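Local atomic coordinates of leucine--tRNA ligase (Agrobacterium radiobacter, PDB entry 5AH5), a protein that probably attaches L-leucine to tRNA(Leu) at the cost of ATP, as a class I aminoacyl-tRNA synthetase, and probably also removes wrongly attached amino acids by deacylation. Residues L113-S118 against A594-L599; D202-L207 against Y536-T541; H569-K572 against S576-N579. All coordinates share one frame; numbering follows the deposited sequence.

Interaction 1: residues L113-S118 against A594-L599; sequences LGFGYS and AVRCYL
Arg-596 sets off from helix 592-601 with CG beside its own backbone N, and a bend at chi3 (54°) turns its guanidinium to the carbonyls of Leu-113 and Gly-114, next to the ring of Phe-115. Leu-113 and Gly-114 lie in the Schellman motif that ends helix 95-112, where Gly-114 takes the positive phi. Arg-596 NH1 does most of the work: it donates an almost straight bond (163°) to Leu-113 O at 3.0 Å, and a weak one to Gly-114 O at 3.3 Å. Both oxygens sit at the guanidinium edge, near its plane, so one nitrogen serves two successive carbonyls, the second only weakly. NH2 goes elsewhere, to a salt bridge with Asp-58, which also accepts from Gly-116 N. The end of helix 95-112, helix 48-66 and helix 592-601 thus meet in a buried contact round one arginine.

Phe-115 comes over a face of the guanidinium, with CE1 3.7 Å above that plane and offset toward the rim. The two planes stand 59° apart, and the arginine lies at the ring's edge. Leu-113 CB covers one ring face from 3.8 Å, while Leu-113 CD2 rests 4.0 Å from Arg-596 CG.

Interaction 2: residues D202-L207 against Y536-T541; sequences DDLESL and YSRFIT
The guanidinium of Arg-538 is met by two leucines and an aspartate methylene: Leu-204 over one face, Asp-203 at the edge, Leu-207 obliquely, from the same side of the plane as Leu-204. Arg-538 projects from helix 533-546, the helix of a beta-alpha-beta crossover between the neighbouring parallel strands 520-524 and 556-560 of the class I catalytic core. The other segment is a tight turn of helical character that follows helix 197-202.

Leu-204 crosses the arginine at roughly a right angle and sets CD2 3.6 Å from Arg-538 NH1. The CB of Leu-207 is directed toward the helix, and its CD1 lies 3.7 Å from Arg-538 NE. At the edge, in the guanidinium plane, Asp-203 CB lies 3.9 Å from Arg-538 NH2. Asp-203 OD2 stays 5.1 Å from Arg-538 NH2 and pairs with Lys-542, one turn along the same helix. Arg-538 finds its polar partners in Glu-554, which forms a salt bridge with NH2, and in Gln-218 OE1 and Leu-200 O, which accept from NH1. Apolar contacts and polar bonds together therefore fix the buried head group. Within the turn, Ser-206 OG donates to Asp-203 O at 2.9 Å, in the carbonyl plane and on a lone pair.

Interaction 3: residues H569-K572 against S576-N579; sequences HGRK and SLGN
The backbone runs extended through Arg-571 and Lys-572, then comes back on itself so that Leu-577 and Asn-579, on either side of the positive-phi residue Gly-578, face it, with Lys-572 CA and Asn-579 CA 8.5 Å apart. The one hydrogen bond between the two segments goes from Asn-579 ND2 to Lys-572 O, 3.1 Å long and nearly straight at the hydrogen (166°). Its donor stands well above the carbonyl plane, 41° out of it and not on a lone pair, while the oxygen lies close to the plane of the Asn-579 amide.

With chi1 at 62°, Asn-579 CG sits between the backbone N and the carbonyl carbon, which turns the amide in toward the loop. There ND2 also donates to Asp-567 OD2, and OD1 accepts from Ser-574 N, so both ends of the amide are held and its orientation is well defined. This is the loop of the class I KMSKS signature, here Lys-Gln-Ser-Lys-Ser from Lys-572 to Ser-576. Its Lys-575 is predicted to bind ATP. Lys-572 CB is directed away from the opposing segment, and the side chain is about 6 Å from the bound leucyl-sulfamoyl-adenosine at the nearest atoms.

Arg-571 reaches over to the side chains of Leu-577 and Asn-579. Leu-577 CD1 lies over one face of its guanidinium, 3.8 Å above the plane and offset toward the rim, and Asn-579 ND2 lies over the same face, 4.0 Å from Arg-571 NH2. Arg-571 NE forms a salt bridge with Asp-567, through the same OD2 that Asn-579 ND2 uses, and Leu-577 CD1 also touches Lys-572 O at 3.7 Å.

From the N terminus, the chain first lays down 113-118, whose partner arrives 476 residues later, so interaction 1 closes the outermost loop. Interaction 2 opens next at 202-207 and closes at 536-541; the stretch it spans includes the editing domain, and the contact joins the turn after helix 197-202 to the crossover helix 533-546. Interaction 3 is a local reversal of the loop at 569-579 beside the bound leucyl-adenylate analogue, and it is complete before helix 592-601 closes interaction 1. Interactions 2 and 3 follow in series, both nested inside interaction 1, and none cross. Interactions 1 and 3 have centres 23 Å apart, and no two of the contacts touch.

Interaction 1: residues L113-S118 against A594-L599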
loop_
_atom_site.group_PDB
_atom_site.type_symbol
_atom_site.label_atom_id
_atom_site.label_comp_id
_atom_site.label_asym_id
_atom_site.label_seq_id
_atom_site.Cartn_x
_atom_site.Cartn_y
_atom_site.Cartn_z
ATOM N N LEU B 113 -11.798 19.855 1.641
ATOM C CA LEU B 113 -11.573 19.261 0.342
ATOM C C LEU B 113 -12.760 18.495 -0.202
ATOM O O LEU B 113 -12.734 18.130 -1.357
ATOM C CB LEU B 113 -10.336 18.361 0.346
ATOM C CG LEU B 113 -9.080 19.230 0.148
ATOM C CD1 LEU B 113 -7.895 18.623 0.822
ATOM C CD2 LEU B 113 -8.712 19.420 -1.359
ATOM N N GLY B 114 -13.805 18.294 0.599
ATOM C CA GLY B 114 -14.972 17.576 0.168
ATOM C C GLY B 114 -14.729 16.108 0.099
ATOM O O GLY B 114 -15.401 15.411 -0.635
ATOM N N PHE B 115 -13.784 15.599 0.862
ATOM C CA PHE B 115 -13.581 14.197 0.924
ATOM C C PHE B 115 -14.703 13.511 1.759
ATOM O O PHE B 115 -14.893 13.787 2.972
ATOM C CB PHE B 115 -12.194 13.850 1.513
ATOM C CG PHE B 115 -10.993 14.247 0.668
ATOM C CD1 PHE B 115 -11.061 14.431 -0.696
ATOM C CD2 PHE B 115 -9.760 14.373 1.285
ATOM C CE1 PHE B 115 -9.909 14.757 -1.434
ATOM C CE2 PHE B 115 -8.622 14.670 0.586
ATOM C CZ PHE B 115 -8.693 14.883 -0.797
ATOM N N GLY B 116 -15.387 12.548 1.128
ATOM C CA GLY B 116 -16.626 11.975 1.651
ATOM C C GLY B 116 -16.387 10.702 2.456
ATOM O O GLY B 116 -16.678 9.652 1.999
ATOM N N TYR B 117 -15.895 10.840 3.688
ATOM C CA TYR B 117 -15.583 9.724 4.537
ATOM C C TYR B 117 -16.811 9.391 5.418
ATOM O O TYR B 117 -17.692 10.206 5.601
ATOM C CB TYR B 117 -14.347 10.018 5.380
ATOM C CG TYR B 117 -13.091 10.009 4.603
ATOM C CD1 TYR B 117 -12.608 8.836 4.067
ATOM C CD2 TYR B 117 -12.345 11.158 4.440
ATOM C CE1 TYR B 117 -11.443 8.811 3.357
ATOM C CE2 TYR B 117 -11.157 11.145 3.737
ATOM C CZ TYR B 117 -10.732 10.008 3.178
ATOM O OH TYR B 117 -9.566 10.006 2.457
ATOM N N SER B 118 -16.915 8.128 5.756
ATOM C CA SER B 118 -17.919 7.622 6.689
ATOM C C SER B 118 -17.274 7.817 8.110
ATOM O O SER B 118 -16.600 6.935 8.686
ATOM C CB SER B 118 -18.208 6.153 6.472
ATOM O OG SER B 118 -19.209 5.687 7.418
ATOM N N ALA B 594 -10.650 22.291 -8.298
ATOM C CA ALA B 594 -9.517 22.602 -9.177
ATOM C C ALA B 594 -8.245 21.993 -8.661
ATOM O O ALA B 594 -7.449 21.498 -9.448
ATOM C CB ALA B 594 -9.384 24.104 -9.353
ATOM N N VAL B 595 -8.105 21.915 -7.323
ATOM C CA VAL B 595 -6.956 21.322 -6.729
ATOM C C VAL B 595 -6.962 19.831 -6.985
ATOM O O VAL B 595 -5.952 19.247 -7.394
ATOM C CB VAL B 595 -6.894 21.614 -5.200
ATOM C CG1 VAL B 595 -5.794 20.847 -4.560
ATOM C CG2 VAL B 595 -6.628 23.100 -5.008
ATOM N N ARG B 596 -8.089 19.212 -6.698
ATOM C CA ARG B 596 -8.187 17.775 -6.830
ATOM C C ARG B 596 -8.063 17.329 -8.317
ATOM O O ARG B 596 -7.377 16.327 -8.615
ATOM C CB ARG B 596 -9.513 17.318 -6.290
ATOM C CG ARG B 596 -9.667 17.504 -4.772
ATOM C CD ARG B 596 -11.102 17.297 -4.338
ATOM N NE ARG B 596 -11.604 16.009 -4.797
ATOM C CZ ARG B 596 -12.647 15.355 -4.280
ATOM N NH1 ARG B 596 -13.288 15.789 -3.192
ATOM N NH2 ARG B 596 -13.018 14.215 -4.830
ATOM N N CYS B 597 -8.723 18.061 -9.200
ATOM C CA CYS B 597 -8.668 17.733 -10.687
ATOM C C CYS B 597 -7.284 17.942 -11.299
ATOM O O CYS B 597 -6.869 17.133 -12.123
ATOM C CB CYS B 597 -9.694 18.554 -11.448
ATOM S SG CYS B 597 -11.382 17.935 -11.185
ATOM N N TYR B 598 -6.536 18.965 -10.859
ATOM C CA TYR B 598 -5.115 19.096 -11.271
ATOM C C TYR B 598 -4.320 17.906 -10.871
ATOM O O TYR B 598 -3.597 17.363 -11.693
ATOM C CB TYR B 598 -4.483 20.392 -10.757
ATOM C CG TYR B 598 -2.958 20.553 -10.858
ATOM C CD1 TYR B 598 -2.292 20.660 -12.105
ATOM C CD2 TYR B 598 -2.168 20.591 -9.709
ATOM C CE1 TYR B 598 -0.894 20.830 -12.174
ATOM C CE2 TYR B 598 -0.782 20.761 -9.790
ATOM C CZ TYR B 598 -0.153 20.871 -11.033
ATOM O OH TYR B 598 1.218 21.057 -11.080
ATOM N N LEU B 599 -4.417 17.454 -9.619
ATOM C CA LEU B 599 -3.656 16.256 -9.222
ATOM C C LEU B 599 -4.048 15.018 -9.972
ATOM O O LEU B 599 -3.233 14.089 -10.132
ATOM C CB LEU B 599 -3.780 15.957 -7.714
ATOM C CG LEU B 599 -3.077 17.035 -6.843
ATOM C CD1 LEU B 599 -3.637 16.991 -5.412
ATOM C CD2 LEU B 599 -1.573 16.833 -6.857
#

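Interaction 2: residues D202-L207 against Y536-T541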
loop_
_atom_site.group_PDB
_atom_site.type_symbol
_atom_site.label_atom_id
_atom_site.label_comp_id
_atom_site.label_asym_id
_atom_site.label_seq_id
_atom_site.Cartn_x
_atom_site.Cartn_y
_atom_site.Cartn_z
ATOM N N ASP B 202 4.437 -17.690 -0.990
ATOM C CA ASP B 202 3.612 -18.375 -1.994
ATOM C C ASP B 202 2.274 -17.677 -2.342
ATOM O O ASP B 202 1.792 -17.804 -3.492
ATOM C CB ASP B 202 3.338 -19.827 -1.567
ATOM C CG ASP B 202 4.644 -20.660 -1.319
ATOM O OD1 ASP B 202 5.751 -20.225 -1.712
ATOM O OD2 ASP B 202 4.539 -21.754 -0.702
ATOM N N ASP B 203 1.647 -16.980 -1.379
ATOM C CA ASP B 203 0.372 -16.324 -1.654
ATOM C C ASP B 203 0.536 -15.051 -2.473
ATOM O O ASP B 203 -0.456 -14.546 -2.972
ATOM C CB ASP B 203 -0.459 -16.043 -0.388
ATOM C CG ASP B 203 -0.821 -17.308 0.386
ATOM O OD1 ASP B 203 -0.687 -18.435 -0.166
ATOM O OD2 ASP B 203 -1.229 -17.168 1.580
ATOM N N LEU B 204 1.764 -14.540 -2.636
ATOM C CA LEU B 204 2.040 -13.510 -3.644
ATOM C C LEU B 204 1.598 -13.874 -5.073
ATOM O O LEU B 204 1.174 -12.983 -5.828
ATOM C CB LEU B 204 3.516 -13.139 -3.687
ATOM C CG LEU B 204 3.993 -12.395 -2.426
ATOM C CD1 LEU B 204 5.488 -12.461 -2.330
ATOM C CD2 LEU B 204 3.531 -10.974 -2.398
ATOM N N GLU B 205 1.707 -15.148 -5.445
ATOM C CA GLU B 205 1.261 -15.591 -6.777
ATOM C C GLU B 205 -0.243 -15.322 -7.008
ATOM O O GLU B 205 -0.631 -15.063 -8.133
ATOM C CB GLU B 205 1.569 -17.078 -7.013
ATOM C CG GLU B 205 3.050 -17.402 -7.230
ATOM C CD GLU B 205 3.340 -18.918 -7.252
ATOM O OE1 GLU B 205 2.864 -19.642 -8.179
ATOM O OE2 GLU B 205 4.057 -19.393 -6.335
ATOM N N SER B 206 -1.068 -15.346 -5.954
ATOM C CA SER B 206 -2.508 -15.102 -6.092
ATOM C C SER B 206 -2.924 -13.605 -6.126
ATOM O O SER B 206 -4.073 -13.306 -6.453
ATOM C CB SER B 206 -3.287 -15.851 -5.004
ATOM O OG SER B 206 -3.121 -15.253 -3.721
ATOM N N LEU B 207 -2.003 -12.685 -5.812
ATOM C CA LEU B 207 -2.310 -11.263 -5.644
ATOM C C LEU B 207 -2.130 -10.527 -6.928
ATOM O O LEU B 207 -1.310 -9.566 -7.034
ATOM C CB LEU B 207 -1.411 -10.603 -4.578
ATOM C CG LEU B 207 -1.720 -10.917 -3.139
ATOM C CD1 LEU B 207 -0.703 -10.220 -2.225
ATOM C CD2 LEU B 207 -3.167 -10.548 -2.801
ATOM N N TYR B 536 3.557 -6.525 7.177
ATOM C CA TYR B 536 2.937 -6.831 8.488
ATOM C C TYR B 536 1.407 -7.097 8.425
ATOM O O TYR B 536 0.912 -8.008 9.048
ATOM C CB TYR B 536 3.196 -5.678 9.438
ATOM C CG TYR B 536 4.650 -5.400 9.797
ATOM C CD1 TYR B 536 5.521 -6.414 10.169
ATOM C CD2 TYR B 536 5.127 -4.128 9.767
ATOM C CE1 TYR B 536 6.866 -6.141 10.485
ATOM C CE2 TYR B 536 6.436 -3.821 10.139
ATOM C CZ TYR B 536 7.297 -4.822 10.488
ATOM O OH TYR B 536 8.564 -4.447 10.801
ATOM N N SER B 537 0.679 -6.231 7.715
ATOM C CA SER B 537 -0.770 -6.361 7.454
ATOM C C SER B 537 -1.141 -7.696 6.794
ATOM O O SER B 537 -2.153 -8.330 7.168
ATOM C CB SER B 537 -1.249 -5.184 6.573
ATOM O OG SER B 537 -0.624 -5.211 5.289
ATOM N N ARG B 538 -0.340 -8.147 5.818
ATOM C CA ARG B 538 -0.623 -9.455 5.248
ATOM C C ARG B 538 -0.379 -10.528 6.311
ATOM O O ARG B 538 -1.164 -11.465 6.443
ATOM C CB ARG B 538 0.190 -9.730 3.987
ATOM C CG ARG B 538 -0.115 -8.769 2.840
ATOM C CD ARG B 538 0.825 -9.068 1.655
ATOM N NE ARG B 538 0.571 -10.460 1.244
ATOM C CZ ARG B 538 1.474 -11.429 1.077
ATOM N NH1 ARG B 538 2.786 -11.207 1.141
ATOM N NH2 ARG B 538 1.037 -12.649 0.782
ATOM N N PHE B 539 0.690 -10.383 7.085
ATOM C CA PHE B 539 1.001 -11.372 8.116
ATOM C C PHE B 539 -0.116 -11.457 9.188
ATOM O O PHE B 539 -0.593 -12.535 9.547
ATOM C CB PHE B 539 2.362 -11.053 8.759
ATOM C CG PHE B 539 2.604 -11.759 10.065
ATOM C CD1 PHE B 539 2.485 -13.134 10.162
ATOM C CD2 PHE B 539 2.963 -11.042 11.199
ATOM C CE1 PHE B 539 2.725 -13.800 11.357
ATOM C CE2 PHE B 539 3.182 -11.694 12.415
ATOM C CZ PHE B 539 3.069 -13.077 12.488
ATOM N N ILE B 540 -0.584 -10.316 9.638
ATOM C CA ILE B 540 -1.528 -10.304 10.774
ATOM C C ILE B 540 -2.891 -10.768 10.278
ATOM O O ILE B 540 -3.651 -11.361 11.058
ATOM C CB ILE B 540 -1.521 -8.934 11.519
ATOM C CG1 ILE B 540 -0.235 -8.815 12.346
ATOM C CG2 ILE B 540 -2.733 -8.673 12.402
ATOM C CD1 ILE B 540 -0.031 -9.885 13.378
ATOM N N THR B 541 -3.170 -10.585 8.975
ATOM C CA THR B 541 -4.444 -11.058 8.408
ATOM C C THR B 541 -4.509 -12.580 8.422
ATOM O O THR B 541 -5.497 -13.179 8.851
ATOM C CB THR B 541 -4.700 -10.400 7.049
ATOM O OG1 THR B 541 -4.838 -8.976 7.258
ATOM C CG2 THR B 541 -6.008 -10.960 6.385
#

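Interaction 3: residues H569-K572 against S576-N579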
loop_
_atom_site.group_PDB
_atom_site.type_symbol
_atom_site.label_atom_id
_atom_site.label_comp_id
_atom_site.label_asym_id
_atom_site.label_seq_id
_atom_site.Cartn_x
_atom_site.Cartn_y
_atom_site.Cartn_z
ATOM N N HIS B 569 10.738 21.746 -8.615
ATOM C CA HIS B 569 12.054 21.301 -9.136
ATOM C C HIS B 569 12.243 19.830 -8.959
ATOM O O HIS B 569 13.347 19.308 -9.218
ATOM C CB HIS B 569 13.245 22.010 -8.411
ATOM C CG HIS B 569 13.052 23.478 -8.175
ATOM N ND1 HIS B 569 13.228 24.423 -9.166
ATOM C CD2 HIS B 569 12.738 24.167 -7.046
ATOM C CE1 HIS B 569 13.000 25.626 -8.668
ATOM N NE2 HIS B 569 12.700 25.500 -7.384
ATOM N N GLY B 570 11.204 19.114 -8.537
ATOM C CA GLY B 570 11.321 17.646 -8.403
ATOM C C GLY B 570 11.995 17.196 -7.115
ATOM O O GLY B 570 12.364 16.014 -6.976
ATOM N N ARG B 571 12.134 18.080 -6.132
ATOM C CA ARG B 571 12.715 17.619 -4.815
ATOM C C ARG B 571 11.594 17.147 -3.896
ATOM O O ARG B 571 10.524 17.747 -3.847
ATOM C CB ARG B 571 13.471 18.727 -4.109
ATOM C CG ARG B 571 14.399 19.482 -5.055
ATOM C CD ARG B 571 15.104 20.592 -4.295
ATOM N NE ARG B 571 14.173 21.669 -3.962
ATOM C CZ ARG B 571 14.415 22.651 -3.080
ATOM N NH1 ARG B 571 15.581 22.737 -2.411
ATOM N NH2 ARG B 571 13.483 23.580 -2.884
ATOM N N LYS B 572 11.822 16.060 -3.196
ATOM C CA LYS B 572 10.931 15.707 -2.062
ATOM C C LYS B 572 10.612 16.955 -1.183
ATOM O O LYS B 572 11.485 17.823 -0.938
ATOM C CB LYS B 572 11.570 14.573 -1.276
ATOM C CG LYS B 572 10.833 14.194 -0.027
ATOM C CD LYS B 572 11.464 13.003 0.660
ATOM C CE LYS B 572 10.933 12.898 2.086
ATOM N NZ LYS B 572 11.091 11.495 2.553
ATOM N N SER B 576 12.741 20.907 6.292
ATOM C CA SER B 576 14.136 21.356 6.153
ATOM C C SER B 576 14.495 22.105 4.868
ATOM O O SER B 576 15.379 22.947 4.895
ATOM C CB SER B 576 15.108 20.199 6.357
ATOM O OG SER B 576 14.952 19.192 5.391
ATOM N N LEU B 577 13.812 21.812 3.760
ATOM C CA LEU B 577 13.994 22.579 2.507
ATOM C C LEU B 577 13.038 23.735 2.385
ATOM O O LEU B 577 13.214 24.546 1.482
ATOM C CB LEU B 577 13.840 21.691 1.315
ATOM C CG LEU B 577 14.812 20.528 1.197
ATOM C CD1 LEU B 577 14.472 19.799 -0.100
ATOM C CD2 LEU B 577 16.269 20.982 1.205
ATOM N N GLY B 578 12.072 23.885 3.316
ATOM C CA GLY B 578 11.090 25.024 3.234
ATOM C C GLY B 578 10.203 25.048 1.951
ATOM O O GLY B 578 9.727 26.096 1.495
ATOM N N ASN B 579 9.976 23.880 1.385
ATOM C CA ASN B 579 9.164 23.727 0.176
ATOM C C ASN B 579 7.873 22.866 0.438
ATOM O O ASN B 579 7.408 22.182 -0.482
ATOM C CB ASN B 579 10.045 23.025 -0.872
ATOM C CG ASN B 579 10.480 21.623 -0.427
ATOM O OD1 ASN B 579 10.374 21.224 0.775
ATOM N ND2 ASN B 579 10.971 20.864 -1.366
#